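Local coordinates for protein endo-beta-1,2-glucanase (Talaromyces funiculosus, PDB 6IMV) that hydrolyses beta-1,2-glucans at internal linkages as a fungal endo-beta-1,2-glucanase, captured here in complex with the disaccharide sophorose, at residues His304-Val309 against Arg322-Ala327; Pro388-Leu391 against Gly397-Trp400. All blocks are in the same frame, centred on the assembly; numbering follows the deposited sequence.

Contact 1: His304-Val309 against Arg322-Ala327; sequences HETWKV and RVFQNA. With GLC (alpha-D-glucopyranose), chain D.
Phe324 reaches out from helix 318-337 and pushes its ring among Thr306, Lys308 and Val309 on the loop that precedes that helix. Its CG lies beside the backbone N (chi1 -82°), which carries the ring across to the loop. Thr306 meets the ring at its edge, near the ring plane: CG2 sits 3.9 Å from Phe324 CD2 and equally near CE2, the two side chains running antiparallel alongside one another. Val309 comes in obliquely, with CG1 4.0 Å from Phe324 CE2. The Lys308 chain runs roughly perpendicular to the Phe324 side chain and offers only aliphatic carbon, CE standing 4.1 Å from Phe324 CZ. Beyond CG the lysine chain is extended, carrying NZ past the ring to the carbonyl O of Pro248, the hydroxyl of Tyr472 and a salt bridge with Glu252. Phe324 also rests on Phe392 and Gln296.

At the start of the same loop segment, His304 deals with the sugar. NE2 donates to O4 of the glucose at 3.0 Å and, weakly, to O3 of the same ring at 3.3 Å with an N-H...O angle of 140°. Glu305 CG lies 3.7 Å above one face of the imidazole, offset toward its rim, while ND1 is bonded to Ser302. An alanine here removes the imidazole, and the glucose O4 and, less importantly, O3 would probably be left without this donor and the sugar freer to shift, although Glu250 and Asp247 also bond to it. A 3-10 turn thus carries the sugar-binding His304 and, a few residues on, packs against helix 318-337, consistent with the carbohydrate site of a glycoside hydrolase holding sophorose.

Contact 2: Pro388-Leu391 against Gly397-Trp400; sequences PTVL and GMAW
Two consecutive helices joined by a one-residue link meet here, helix 387-392 lying against the first turns of helix 394-405, and Gly397 is the place where the backbones come close. The nearest pair of CA atoms, Val390 to Gly397, is 4.4 Å apart. Val390 supplies the main contact: its CG2 lies 3.8 Å from Gly397 CA, resting on bare backbone. A CB on Gly397 would point at this helix and fall only 2.5 Å from Val390 CG2, a clash, so the close approach depends on there being no side chain at this position.

The same methyl has a second neighbour. Met398 bends back at chi2 (-59°) and chi3 (103°), and this fold in its chain swings CE round until it stands 3.6 Å from Val390 CG2, the two side chains meeting obliquely. Val390 CG2 thus touches both the glycine CA and the methionine methyl, the two contacts coming in roughly at right angles. One residue earlier, Thr389 lays its CG2 4.1 Å from Gly397 N. Its hydroxyl OG1 is hydrogen-bonded to Glu328 of helix 318-337, while the methyl faces the glycine. Ile443 of helix 433-443 touches both Val390 and Met398, and Met398 also packs on Phe33, Ile34 and Val37 of helix 30-41. Farther along, Trp400 turns its indole NH to the carbonyl O of Cys487, whose disulfide partner is Cys333 of helix 318-337.

Between the two helices the chemistry is methyl against methyl and methyl against backbone, all of it buried. Fit rather than charge or hydrogen bonding joins them here, and the polar hydroxyl of Thr389 is satisfied by a third helix.

In the fold
Contacts 1 and 2 follow one another along the chain, their centres 12 Å apart, and meet directly through helix 387-392. Val309 CG2 of contact 1 packs 3.5 Å from Leu391 CD1 of contact 2, and Thr306 CG2 lies 4.0 Å from Pro388 CB. The helix thus lies between the sugar-facing loop and helix 394-405, while helix 318-337 supplies one side of contact 1 through Phe324 and reaches contact 2 through Glu328, bonded to Thr389. Contact 1 stands nearer the ligands: His304 binds the glucose itself, and the side chain of Lys308 is about 12 Å from another bound glucose. Contact 2 lies farther from the sugar that His304 holds.

Contact 1: His304-Val309 against Arg322-Ala327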
loop_
_atom_site.group_PDB
_atom_site.type_symbol
_atom_site.label_atom_id
_atom_site.label_comp_id
_atom_site.label_asym_id
_atom_site.label_seq_id
_atom_site.Cartn_x
_atom_site.Cartn_y
_atom_site.Cartn_z
ATOM N N HIS A 304 -4.090 -6.071 2.097
ATOM C CA HIS A 304 -3.380 -4.827 2.456
ATOM C C HIS A 304 -2.452 -5.051 3.655
ATOM O O HIS A 304 -1.459 -4.347 3.784
ATOM C CB HIS A 304 -4.351 -3.659 2.705
ATOM C CG HIS A 304 -4.882 -3.599 4.096
ATOM N ND1 HIS A 304 -5.917 -4.407 4.532
ATOM C CD2 HIS A 304 -4.525 -2.845 5.155
ATOM C CE1 HIS A 304 -6.167 -4.157 5.805
ATOM N NE2 HIS A 304 -5.332 -3.204 6.206
ATOM N N GLU A 305 -2.772 -6.039 4.506
ATOM C CA GLU A 305 -2.011 -6.318 5.738
ATOM C C GLU A 305 -0.560 -6.735 5.433
ATOM O O GLU A 305 0.277 -6.711 6.332
ATOM C CB GLU A 305 -2.712 -7.398 6.569
ATOM C CG GLU A 305 -4.077 -6.980 7.075
ATOM C CD GLU A 305 -4.982 -8.128 7.515
ATOM O OE1 GLU A 305 -4.467 -9.228 7.795
ATOM O OE2 GLU A 305 -6.212 -7.924 7.544
ATOM N N THR A 306 -0.273 -7.093 4.172
ATOM C CA THR A 306 1.018 -7.621 3.720
ATOM C C THR A 306 1.927 -6.503 3.171
ATOM O O THR A 306 3.051 -6.765 2.768
ATOM C CB THR A 306 0.759 -8.735 2.693
ATOM O OG1 THR A 306 0.059 -9.779 3.372
ATOM C CG2 THR A 306 2.011 -9.296 2.062
ATOM N N TRP A 307 1.445 -5.253 3.220
ATOM C CA TRP A 307 2.084 -4.032 2.691
ATOM C C TRP A 307 3.584 -3.944 3.013
ATOM O O TRP A 307 4.352 -3.453 2.186
ATOM C CB TRP A 307 1.344 -2.825 3.267
ATOM C CG TRP A 307 1.546 -1.486 2.631
ATOM C CD1 TRP A 307 2.697 -0.759 2.538
ATOM C CD2 TRP A 307 0.492 -0.631 2.141
ATOM N NE1 TRP A 307 2.439 0.466 1.977
ATOM C CE2 TRP A 307 1.093 0.584 1.741
ATOM C CE3 TRP A 307 -0.897 -0.772 2.015
ATOM C CZ2 TRP A 307 0.354 1.636 1.199
ATOM C CZ3 TRP A 307 -1.627 0.271 1.487
ATOM C CH2 TRP A 307 -1.007 1.459 1.086
ATOM N N LYS A 308 3.990 -4.353 4.220
ATOM C CA LYS A 308 5.359 -4.139 4.704
ATOM C C LYS A 308 6.395 -4.769 3.765
ATOM O O LYS A 308 7.502 -4.258 3.656
ATOM C CB LYS A 308 5.537 -4.672 6.128
ATOM C CG LYS A 308 5.512 -6.188 6.269
ATOM C CD LYS A 308 5.362 -6.657 7.698
ATOM C CE LYS A 308 5.552 -8.150 7.848
ATOM N NZ LYS A 308 5.556 -8.564 9.271
ATOM N N VAL A 309 6.038 -5.869 3.088
ATOM C CA VAL A 309 7.005 -6.626 2.282
ATOM C C VAL A 309 7.376 -5.835 1.017
ATOM O O VAL A 309 8.396 -6.131 0.407
ATOM C CB VAL A 309 6.499 -8.041 1.937
ATOM C CG1 VAL A 309 6.053 -8.787 3.179
ATOM C CG2 VAL A 309 5.402 -8.023 0.884
ATOM N N ARG A 322 8.689 -18.258 2.650
ATOM C CA ARG A 322 7.880 -19.498 2.598
ATOM C C ARG A 322 6.499 -19.273 3.235
ATOM O O ARG A 322 5.492 -19.685 2.681
ATOM C CB ARG A 322 8.615 -20.653 3.290
ATOM C CG ARG A 322 9.768 -21.234 2.484
ATOM C CD ARG A 322 10.671 -22.107 3.336
ATOM N NE ARG A 322 9.960 -23.240 3.918
ATOM C CZ ARG A 322 10.201 -23.767 5.119
ATOM N NH1 ARG A 322 9.419 -24.727 5.573
ATOM N NH2 ARG A 322 11.192 -23.330 5.876
ATOM N N VAL A 323 6.462 -18.628 4.403
ATOM C CA VAL A 323 5.206 -18.355 5.110
ATOM C C VAL A 323 4.328 -17.436 4.253
ATOM O O VAL A 323 3.115 -17.629 4.161
ATOM C CB VAL A 323 5.466 -17.762 6.507
ATOM C CG1 VAL A 323 4.208 -17.169 7.116
ATOM C CG2 VAL A 323 6.068 -18.807 7.441
ATOM N N PHE A 324 4.938 -16.435 3.619
ATOM C CA PHE A 324 4.173 -15.482 2.813
ATOM C C PHE A 324 3.799 -16.089 1.448
ATOM O O PHE A 324 2.767 -15.721 0.882
ATOM C CB PHE A 324 4.918 -14.148 2.710
ATOM C CG PHE A 324 4.703 -13.272 3.919
ATOM C CD1 PHE A 324 5.311 -13.572 5.125
ATOM C CD2 PHE A 324 3.854 -12.177 3.862
ATOM C CE1 PHE A 324 5.114 -12.763 6.238
ATOM C CE2 PHE A 324 3.636 -11.389 4.980
ATOM C CZ PHE A 324 4.283 -11.668 6.162
ATOM N N GLN A 325 4.608 -17.023 0.935
ATOM C CA GLN A 325 4.221 -17.770 -0.258
ATOM C C GLN A 325 2.973 -18.610 0.071
ATOM O O GLN A 325 2.024 -18.651 -0.695
ATOM C CB GLN A 325 5.370 -18.635 -0.788
ATOM C CG GLN A 325 5.088 -19.201 -2.177
ATOM C CD GLN A 325 6.287 -19.801 -2.877
ATOM O OE1 GLN A 325 7.339 -20.010 -2.298
ATOM N NE2 GLN A 325 6.121 -20.124 -4.143
ATOM N N ASN A 326 2.984 -19.279 1.227
ATOM C CA ASN A 326 1.833 -20.054 1.692
ATOM C C ASN A 326 0.577 -19.170 1.726
ATOM O O ASN A 326 -0.500 -19.629 1.379
ATOM C CB ASN A 326 2.099 -20.688 3.059
ATOM C CG ASN A 326 2.734 -22.062 2.988
ATOM O OD1 ASN A 326 3.231 -22.483 1.941
ATOM N ND2 ASN A 326 2.705 -22.775 4.107
ATOM N N ALA A 327 0.721 -17.904 2.146
ATOM C CA ALA A 327 -0.418 -16.984 2.235
ATOM C C ALA A 327 -1.145 -16.926 0.889
ATOM O O ALA A 327 -2.372 -16.818 0.858
ATOM C CB ALA A 327 0.033 -15.606 2.665
HETATM C C1 GLC D . -5.993 -0.864 11.732
HETATM C C2 GLC D . -5.236 -0.297 10.552
HETATM C C3 GLC D . -5.081 -1.340 9.460
HETATM C C4 GLC D . -4.352 -2.550 10.016
HETATM C C5 GLC D . -5.128 -3.087 11.219
HETATM C C6 GLC D . -4.368 -4.214 11.913
HETATM O O1 GLC D . -7.338 -1.105 11.266
HETATM O O2 GLC D . -5.998 0.803 10.033
HETATM O O3 GLC D . -4.351 -0.829 8.345
HETATM O O4 GLC D . -4.190 -3.534 8.986
HETATM O O5 GLC D . -5.351 -2.049 12.182
HETATM O O6 GLC D . -3.112 -3.749 12.414
#

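Contact 2: Pro388-Leu391 against Gly397-Trp400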
loop_
_atom_site.group_PDB
_atom_site.type_symbol
_atom_site.label_atom_id
_atom_site.label_comp_id
_atom_site.label_asym_id
_atom_site.label_seq_id
_atom_site.Cartn_x
_atom_site.Cartn_y
_atom_site.Cartn_z
ATOM N N PRO A 388 -0.108 -9.027 -3.306
ATOM C CA PRO A 388 0.838 -9.938 -2.659
ATOM C C PRO A 388 1.112 -11.188 -3.512
ATOM O O PRO A 388 2.207 -11.739 -3.461
ATOM C CB PRO A 388 0.170 -10.343 -1.330
ATOM C CG PRO A 388 -1.015 -9.412 -1.186
ATOM C CD PRO A 388 -1.386 -8.972 -2.585
ATOM N N THR A 389 0.110 -11.614 -4.290
ATOM C CA THR A 389 0.243 -12.737 -5.202
ATOM C C THR A 389 1.257 -12.380 -6.302
ATOM O O THR A 389 2.103 -13.204 -6.671
ATOM C CB THR A 389 -1.113 -13.128 -5.799
ATOM O OG1 THR A 389 -2.117 -13.049 -4.787
ATOM C CG2 THR A 389 -1.094 -14.509 -6.409
ATOM N N VAL A 390 1.174 -11.141 -6.799
ATOM C CA VAL A 390 2.013 -10.664 -7.895
ATOM C C VAL A 390 3.498 -10.793 -7.514
ATOM O O VAL A 390 4.322 -11.120 -8.368
ATOM C CB VAL A 390 1.652 -9.219 -8.292
ATOM C CG1 VAL A 390 2.742 -8.573 -9.139
ATOM C CG2 VAL A 390 0.310 -9.163 -9.005
ATOM N N LEU A 391 3.831 -10.541 -6.241
ATOM C CA LEU A 391 5.224 -10.598 -5.767
ATOM C C LEU A 391 5.809 -12.008 -5.935
ATOM O O LEU A 391 7.016 -12.135 -6.143
ATOM C CB LEU A 391 5.287 -10.138 -4.309
ATOM C CG LEU A 391 4.964 -8.658 -4.077
ATOM C CD1 LEU A 391 4.937 -8.323 -2.598
ATOM C CD2 LEU A 391 5.956 -7.761 -4.809
ATOM N N GLY A 397 -1.074 -13.691 -10.382
ATOM C CA GLY A 397 -1.528 -12.375 -9.933
ATOM C C GLY A 397 -2.389 -11.683 -10.977
ATOM O O GLY A 397 -3.518 -11.250 -10.704
ATOM N N MET A 398 -1.857 -11.604 -12.196
ATOM C CA MET A 398 -2.509 -10.893 -13.299
ATOM C C MET A 398 -3.729 -11.665 -13.826
ATOM O O MET A 398 -4.660 -11.043 -14.333
ATOM C CB MET A 398 -1.523 -10.635 -14.436
ATOM C CG MET A 398 -0.549 -9.516 -14.127
ATOM S SD MET A 398 -1.404 -7.957 -13.802
ATOM C CE MET A 398 -1.290 -7.916 -12.015
ATOM N N ALA A 399 -3.734 -12.997 -13.700
ATOM C CA ALA A 399 -4.918 -13.788 -14.062
ATOM C C ALA A 399 -6.093 -13.393 -13.152
ATOM O O ALA A 399 -7.222 -13.182 -13.637
ATOM C CB ALA A 399 -4.634 -15.269 -13.988
ATOM N N TRP A 400 -5.823 -13.277 -11.848
ATOM C CA TRP A 400 -6.844 -12.892 -10.883
ATOM C C TRP A 400 -7.296 -11.451 -11.130
ATOM O O TRP A 400 -8.493 -11.152 -11.110
ATOM C CB TRP A 400 -6.348 -13.104 -9.454
ATOM C CG TRP A 400 -6.445 -14.534 -9.034
ATOM C CD1 TRP A 400 -5.446 -15.464 -9.033
ATOM C CD2 TRP A 400 -7.620 -15.209 -8.559
ATOM N NE1 TRP A 400 -5.923 -16.666 -8.604
ATOM C CE2 TRP A 400 -7.249 -16.544 -8.306
ATOM C CE3 TRP A 400 -8.947 -14.827 -8.349
ATOM C CZ2 TRP A 400 -8.154 -17.484 -7.821
ATOM C CZ3 TRP A 400 -9.846 -15.759 -7.880
ATOM C CH2 TRP A 400 -9.452 -17.069 -7.619
#